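Local coordinates for protein HTH-type dhaKLM operon transcriptional activator DhaS (Lactococcus lactis, PDB 2IU5) that activates transcription of the dhaKLM operon in complex with DhaQ once dihydroxyacetone activates it, binding as a homodimer to an inverted repeat that partly overlaps the -35 promoter sequence, at residues K108-E111 with H112-L115; A151-C154 with A155-E159. The protein carries 1 engineered substitution. All coordinates share one frame; numbering follows the deposited sequence.

Interaction 1. Residues K108-E111 with H112-L115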
ATOM      1  N   LYS A 108     -10.801  -9.546   7.652  1.00 32.73           N
ATOM      2  CA  LYS A 108      -9.669  -9.690   6.743  1.00 34.08           C
ATOM      3  C   LYS A 108      -9.873  -8.914   5.442  1.00 32.93           C
ATOM      4  O   LYS A 108      -8.904  -8.573   4.762  1.00 35.05           O
ATOM      5  CB  LYS A 108      -9.455 -11.168   6.404  1.00 35.26           C
ATOM      6  CG  LYS A 108     -10.645 -11.825   5.698  1.00 37.60           C
ATOM      7  CD  LYS A 108     -10.211 -13.010   4.844  1.00 40.62           C
ATOM      8  CE  LYS A 108     -10.182 -12.659   3.353  1.00 43.49           C
ATOM      9  NZ  LYS A 108      -9.323 -11.484   3.015  1.00 44.56           N
ATOM     10  N   ASN A 109     -11.126  -8.638   5.098  1.00 33.13           N
ATOM     11  CA  ASN A 109     -11.431  -7.935   3.858  1.00 31.72           C
ATOM     12  C   ASN A 109     -11.485  -6.426   4.037  1.00 30.44           C
ATOM     13  O   ASN A 109     -11.642  -5.675   3.070  1.00 29.11           O
ATOM     14  CB  ASN A 109     -12.744  -8.425   3.248  1.00 34.29           C
ATOM     15  CG  ASN A 109     -12.608  -9.774   2.555  1.00 34.44           C
ATOM     16  OD1 ASN A 109     -11.512 -10.180   2.150  1.00 37.80           O
ATOM     17  ND2 ASN A 109     -13.730 -10.480   2.415  1.00 36.83           N
ATOM     18  N   PHE A 110     -11.359  -5.976   5.278  1.00 26.33           N
ATOM     19  CA  PHE A 110     -11.368  -4.555   5.504  1.00 25.16           C
ATOM     20  C   PHE A 110     -10.261  -3.751   4.831  1.00 23.41           C
ATOM     21  O   PHE A 110     -10.506  -2.624   4.385  1.00 23.63           O
ATOM     22  CB  PHE A 110     -11.383  -4.216   6.987  1.00 26.36           C
ATOM     23  CG  PHE A 110     -11.628  -2.770   7.202  1.00 24.31           C
ATOM     24  CD1 PHE A 110     -12.881  -2.230   6.966  1.00 23.09           C
ATOM     25  CD2 PHE A 110     -10.611  -1.933   7.626  1.00 23.47           C
ATOM     26  CE1 PHE A 110     -13.118  -0.886   7.158  1.00 24.75           C
ATOM     27  CE2 PHE A 110     -10.849  -0.586   7.816  1.00 23.79           C
ATOM     28  CZ  PHE A 110     -12.103  -0.060   7.583  1.00 26.45           C
ATOM     29  N   GLU A 111      -9.062  -4.311   4.764  1.00 25.10           N
ATOM     30  CA  GLU A 111      -7.917  -3.604   4.173  1.00 26.47           C
ATOM     31  C   GLU A 111      -8.259  -3.172   2.752  1.00 25.14           C
ATOM     32  O   GLU A 111      -7.868  -2.098   2.298  1.00 23.74           O
ATOM     33  CB  GLU A 111      -6.689  -4.520   4.141  1.00 28.60           C
ATOM     34  CG  GLU A 111      -5.456  -3.922   3.464  1.00 33.92           C
ATOM     35  CD  GLU A 111      -4.256  -4.859   3.502  1.00 35.24           C
ATOM     36  OE1 GLU A 111      -3.367  -4.679   4.371  1.00 40.44           O
ATOM     37  OE2 GLU A 111      -4.195  -5.784   2.663  1.00 40.88           O
ATOM     38  N   HIS A 112      -8.996  -4.018   2.048  1.00 23.72           N
ATOM     39  CA  HIS A 112      -9.343  -3.716   0.664  1.00 23.70           C
ATOM     40  C   HIS A 112     -10.373  -2.602   0.585  1.00 22.66           C
ATOM     41  O   HIS A 112     -10.260  -1.700  -0.241  1.00 22.51           O
ATOM     42  CB  HIS A 112      -9.826  -4.976  -0.044  1.00 25.85           C
ATOM     43  CG  HIS A 112      -8.886  -6.131   0.098  1.00 30.84           C
ATOM     44  ND1 HIS A 112      -7.559  -6.056  -0.272  1.00 35.80           N
ATOM     45  CD2 HIS A 112      -9.077  -7.385   0.572  1.00 35.49           C
ATOM     46  CE1 HIS A 112      -6.975  -7.219  -0.031  1.00 37.29           C
ATOM     47  NE2 HIS A 112      -7.874  -8.041   0.480  1.00 37.50           N
ATOM     48  N   PHE A 113     -11.377  -2.669   1.449  1.00 21.36           N
ATOM     49  CA  PHE A 113     -12.336  -1.586   1.564  1.00 21.84           C
ATOM     50  C   PHE A 113     -11.612  -0.273   1.905  1.00 20.46           C
ATOM     51  O   PHE A 113     -11.912   0.782   1.352  1.00 20.85           O
ATOM     52  CB  PHE A 113     -13.366  -1.937   2.637  1.00 22.75           C
ATOM     53  CG  PHE A 113     -14.347  -0.845   2.867  1.00 25.02           C
ATOM     54  CD1 PHE A 113     -15.509  -0.760   2.108  1.00 26.79           C
ATOM     55  CD2 PHE A 113     -14.100   0.106   3.841  1.00 27.54           C
ATOM     56  CE1 PHE A 113     -16.417   0.270   2.329  1.00 26.88           C
ATOM     57  CE2 PHE A 113     -14.996   1.134   4.068  1.00 28.71           C
ATOM     58  CZ  PHE A 113     -16.153   1.216   3.314  1.00 25.75           C
ATOM     59  N   PHE A 114     -10.651  -0.350   2.822  1.00 20.50           N
ATOM     60  CA  PHE A 114      -9.956   0.841   3.352  1.00 19.01           C
ATOM     61  C   PHE A 114      -9.203   1.491   2.176  1.00 18.75           C
ATOM     62  O   PHE A 114      -9.229   2.722   1.996  1.00 18.96           O
ATOM     63  CB  PHE A 114      -9.007   0.390   4.466  1.00 21.16           C
ATOM     64  CG  PHE A 114      -8.455   1.492   5.336  1.00 21.15           C
ATOM     65  CD1 PHE A 114      -9.269   2.406   6.011  1.00 22.99           C
ATOM     66  CD2 PHE A 114      -7.076   1.601   5.479  1.00 21.12           C
ATOM     67  CE1 PHE A 114      -8.697   3.412   6.813  1.00 24.54           C
ATOM     68  CE2 PHE A 114      -6.503   2.595   6.274  1.00 20.95           C
ATOM     69  CZ  PHE A 114      -7.310   3.500   6.942  1.00 21.83           C
ATOM     70  N   LEU A 115      -8.546   0.658   1.377  1.00 18.94           N
ATOM     71  CA  LEU A 115      -7.795   1.167   0.238  1.00 18.19           C
ATOM     72  C   LEU A 115      -8.737   1.884  -0.713  1.00 19.50           C
ATOM     73  O   LEU A 115      -8.422   2.961  -1.205  1.00 18.72           O
ATOM     74  CB  LEU A 115      -7.019   0.050  -0.465  1.00 18.50           C
ATOM     75  CG  LEU A 115      -6.339   0.473  -1.774  1.00 19.43           C
ATOM     76  CD1 LEU A 115      -5.234   1.487  -1.473  1.00 21.58           C
ATOM     77  CD2 LEU A 115      -5.781  -0.759  -2.479  1.00 20.49           C
TER
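An aromatic cluster at the start of helix 110-132, in the C-terminal region of this TetR-family regulator, is built by Phe110, Phe113 and Phe114. The ring of Phe110 is the middle member, and two of its carbons serve different neighbours: CE1 meets CD2 of Phe113 at 3.6 Å, while CE2 on the other side of the ring comes within 3.8 Å of CD1 of Phe114. Phe110 and Phe113 lie obliquely, planes 31° apart, and Phe110 and Phe114 are slid past each other with hardly any overlap. Phe110 projects its CG anti to the backbone N (chi1 -170°), which carries the ring forward along the helix to both partners. Phe65 and Phe69 of helix 57-73 extend the cluster, as does Phe104, set edge-to-face to Phe110 and Phe114. Beneath the rings the first helical turn closes: Phe114 N bonds Phe110 O at 2.8 Å, and Asn109 O receives two weak bonds, from His112 N and Phe113 N. On the exposed flank Lys108 NZ donates to Asn109 OD1 at 2.7 Å from above the amide plane, and His112 CD2 lies 4.0 Å from that same OD1, ring and amide planes inclined by 44°.

Interaction 2. Residues A151-C154 with A155-E159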
ATOM      1  N   ALA A 151      -2.377   4.210  -2.236  1.00 16.79           N
ATOM      2  CA  ALA A 151      -1.662   3.057  -1.674  1.00 17.75           C
ATOM      3  C   ALA A 151      -0.742   3.496  -0.549  1.00 17.31           C
ATOM      4  O   ALA A 151      -0.659   2.827   0.491  1.00 18.44           O
ATOM      5  CB  ALA A 151      -0.867   2.313  -2.757  1.00 18.91           C
ATOM      6  N   ALA A 152      -0.058   4.610  -0.766  1.00 17.61           N
ATOM      7  CA  ALA A 152       0.839   5.158   0.263  1.00 17.77           C
ATOM      8  C   ALA A 152       0.061   5.534   1.511  1.00 17.07           C
ATOM      9  O   ALA A 152       0.412   5.120   2.614  1.00 19.54           O
ATOM     10  CB  ALA A 152       1.584   6.363  -0.258  1.00 18.56           C
ATOM     11  N   ILE A 153      -0.996   6.314   1.352  1.00 17.43           N
ATOM     12  CA  ILE A 153      -1.731   6.753   2.522  1.00 17.83           C
ATOM     13  C   ILE A 153      -2.426   5.575   3.206  1.00 18.41           C
ATOM     14  O   ILE A 153      -2.496   5.525   4.434  1.00 19.28           O
ATOM     15  CB  ILE A 153      -2.699   7.884   2.183  1.00 17.41           C
ATOM     16  CG1 ILE A 153      -1.947   9.063   1.547  1.00 18.74           C
ATOM     17  CG2 ILE A 153      -3.450   8.275   3.450  1.00 19.53           C
ATOM     18  CD1 ILE A 153      -2.849  10.044   0.777  1.00 23.01           C
ATOM     19  N   CYS A 154      -2.934   4.619   2.430  1.00 18.66           N
ATOM     20  CA  CYS A 154      -3.574   3.452   3.018  1.00 19.29           C
ATOM     21  C   CYS A 154      -2.587   2.717   3.923  1.00 18.72           C
ATOM     22  O   CYS A 154      -2.906   2.341   5.058  1.00 20.01           O
ATOM     23  CB  CYS A 154      -4.072   2.536   1.897  1.00 19.95           C
ATOM     24  SG  CYS A 154      -4.889   1.043   2.479  1.00 22.81           S
ATOM     25  N   ALA A 155      -1.371   2.508   3.422  1.00 18.96           N
ATOM     26  CA  ALA A 155      -0.367   1.744   4.155  1.00 18.31           C
ATOM     27  C   ALA A 155       0.067   2.465   5.431  1.00 18.76           C
ATOM     28  O   ALA A 155       0.204   1.856   6.493  1.00 19.89           O
ATOM     29  CB  ALA A 155       0.850   1.494   3.266  1.00 19.82           C
ATOM     30  N   ILE A 156       0.282   3.769   5.312  1.00 19.61           N
ATOM     31  CA  ILE A 156       0.776   4.573   6.420  1.00 21.04           C
ATOM     32  C   ILE A 156      -0.299   4.650   7.504  1.00 20.14           C
ATOM     33  O   ILE A 156       0.001   4.493   8.690  1.00 20.95           O
ATOM     34  CB  ILE A 156       1.128   5.986   5.952  1.00 24.43           C
ATOM     35  CG1 ILE A 156       2.389   5.955   5.080  1.00 26.71           C
ATOM     36  CG2 ILE A 156       1.269   6.911   7.148  1.00 25.75           C
ATOM     37  CD1 ILE A 156       3.626   5.626   5.836  1.00 30.38           C
ATOM     38  N   THR A 157      -1.541   4.882   7.106  1.00 18.95           N
ATOM     39  CA  THR A 157      -2.601   5.058   8.106  1.00 18.59           C
ATOM     40  C   THR A 157      -2.995   3.735   8.743  1.00 18.72           C
ATOM     41  O   THR A 157      -3.220   3.673   9.951  1.00 19.64           O
ATOM     42  CB  THR A 157      -3.832   5.795   7.542  1.00 18.68           C
ATOM     43  OG1 THR A 157      -4.379   5.042   6.452  1.00 20.54           O
ATOM     44  CG2 THR A 157      -3.454   7.188   7.096  1.00 19.55           C
ATOM     45  N   ARG A 158      -3.072   2.659   7.959  1.00 19.08           N
ATOM     46  CA  ARG A 158      -3.250   1.338   8.561  1.00 19.29           C
ATOM     47  C   ARG A 158      -2.188   1.035   9.612  1.00 18.41           C
ATOM     48  O   ARG A 158      -2.507   0.597  10.718  1.00 20.80           O
ATOM     49  CB  ARG A 158      -3.246   0.227   7.503  1.00 21.02           C
ATOM     50  CG  ARG A 158      -3.321  -1.174   8.131  1.00 21.60           C
ATOM     51  CD  ARG A 158      -3.360  -2.286   7.075  1.00 25.59           C
ATOM     52  NE  ARG A 158      -3.258  -3.632   7.640  1.00 30.13           N
ATOM     53  CZ  ARG A 158      -2.122  -4.222   8.008  1.00 33.13           C
ATOM     54  NH1 ARG A 158      -0.955  -3.597   7.879  1.00 34.93           N
ATOM     55  NH2 ARG A 158      -2.155  -5.454   8.510  1.00 34.58           N
ATOM     56  N   GLU A 159      -0.924   1.256   9.285  1.00 19.22           N
ATOM     57  CA  GLU A 159       0.142   0.967  10.247  1.00 21.21           C
ATOM     58  C   GLU A 159      -0.002   1.825  11.498  1.00 20.26           C
ATOM     59  O   GLU A 159       0.163   1.332  12.610  1.00 21.62           O
ATOM     60  CB  GLU A 159       1.519   1.165   9.620  1.00 23.21           C
ATOM     61  CG  GLU A 159       2.653   0.964  10.607  1.00 28.60           C
ATOM     62  CD  GLU A 159       4.010   1.230   9.979  1.00 34.92           C
ATOM     63  OE1 GLU A 159       4.074   2.075   9.055  1.00 40.61           O
ATOM     64  OE2 GLU A 159       4.999   0.596  10.410  1.00 36.97           O
TER
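Thr157 folds back on the preceding turn of helix 139-163, and its hydroxyl, together with its own backbone N-H, grips the carbonyl oxygen of Ile153. OG1 donates to Ile153 O at 2.8 Å and Thr157 N to the same oxygen at 2.9 Å, the two donors arriving from opposite faces of the carbonyl plane. What brings the hydroxyl there is the first torsion, chi1 60°, which wedges OG1 between the backbone N and the carbonyl carbon and leaves CG2 beside the N. That methyl then lies 3.8 Å from CG2 of Ile153, so the residue turns a polar and an apolar branch to the same neighbour. Ile156 sets its CG1 over the turn below, 3.3 Å from Ala152 O, the acceptor of its N-H. With SG anti to the backbone N (chi1 180°), Cys154 turns its sulfur to helix 110-132, where the residue meets Trp118; Thr157 touches the same helix. On another side of the helix, Ala151 and Ala155 pack against Ala155 and Ala151 of the second subunit, small side chains at the dimer interface. A valine in place of Thr157 would probably leave Ile153 O with the backbone N-H as its one donor within this turn. The buried hydroxyl thus spends its proton inside its own helix, which probably makes it easier for a polar residue to lie against aromatic neighbours such as Phe114 and Trp118.

Read from the N terminus, the chain meets interaction 1 at the first turn of helix 110-132, runs on to that helix's end, and returns through helix 139-163, where interaction 2 lies. The two are in series: each is a local contact within one helix, bridging residues three to four apart, and neither nests in nor crosses the other. In space their centres are about 11 Å apart, and they touch where the two consecutive helices pack. Phe114 rests on Thr157 and Cys154, with CD2 of Phe114 3.8 Å from SG of Cys154, and Glu111 OE1 forms a long, weak ion pair with Arg158 NE. Interaction 1 also reaches helix 57-73, whereas interaction 2 reaches the second subunit.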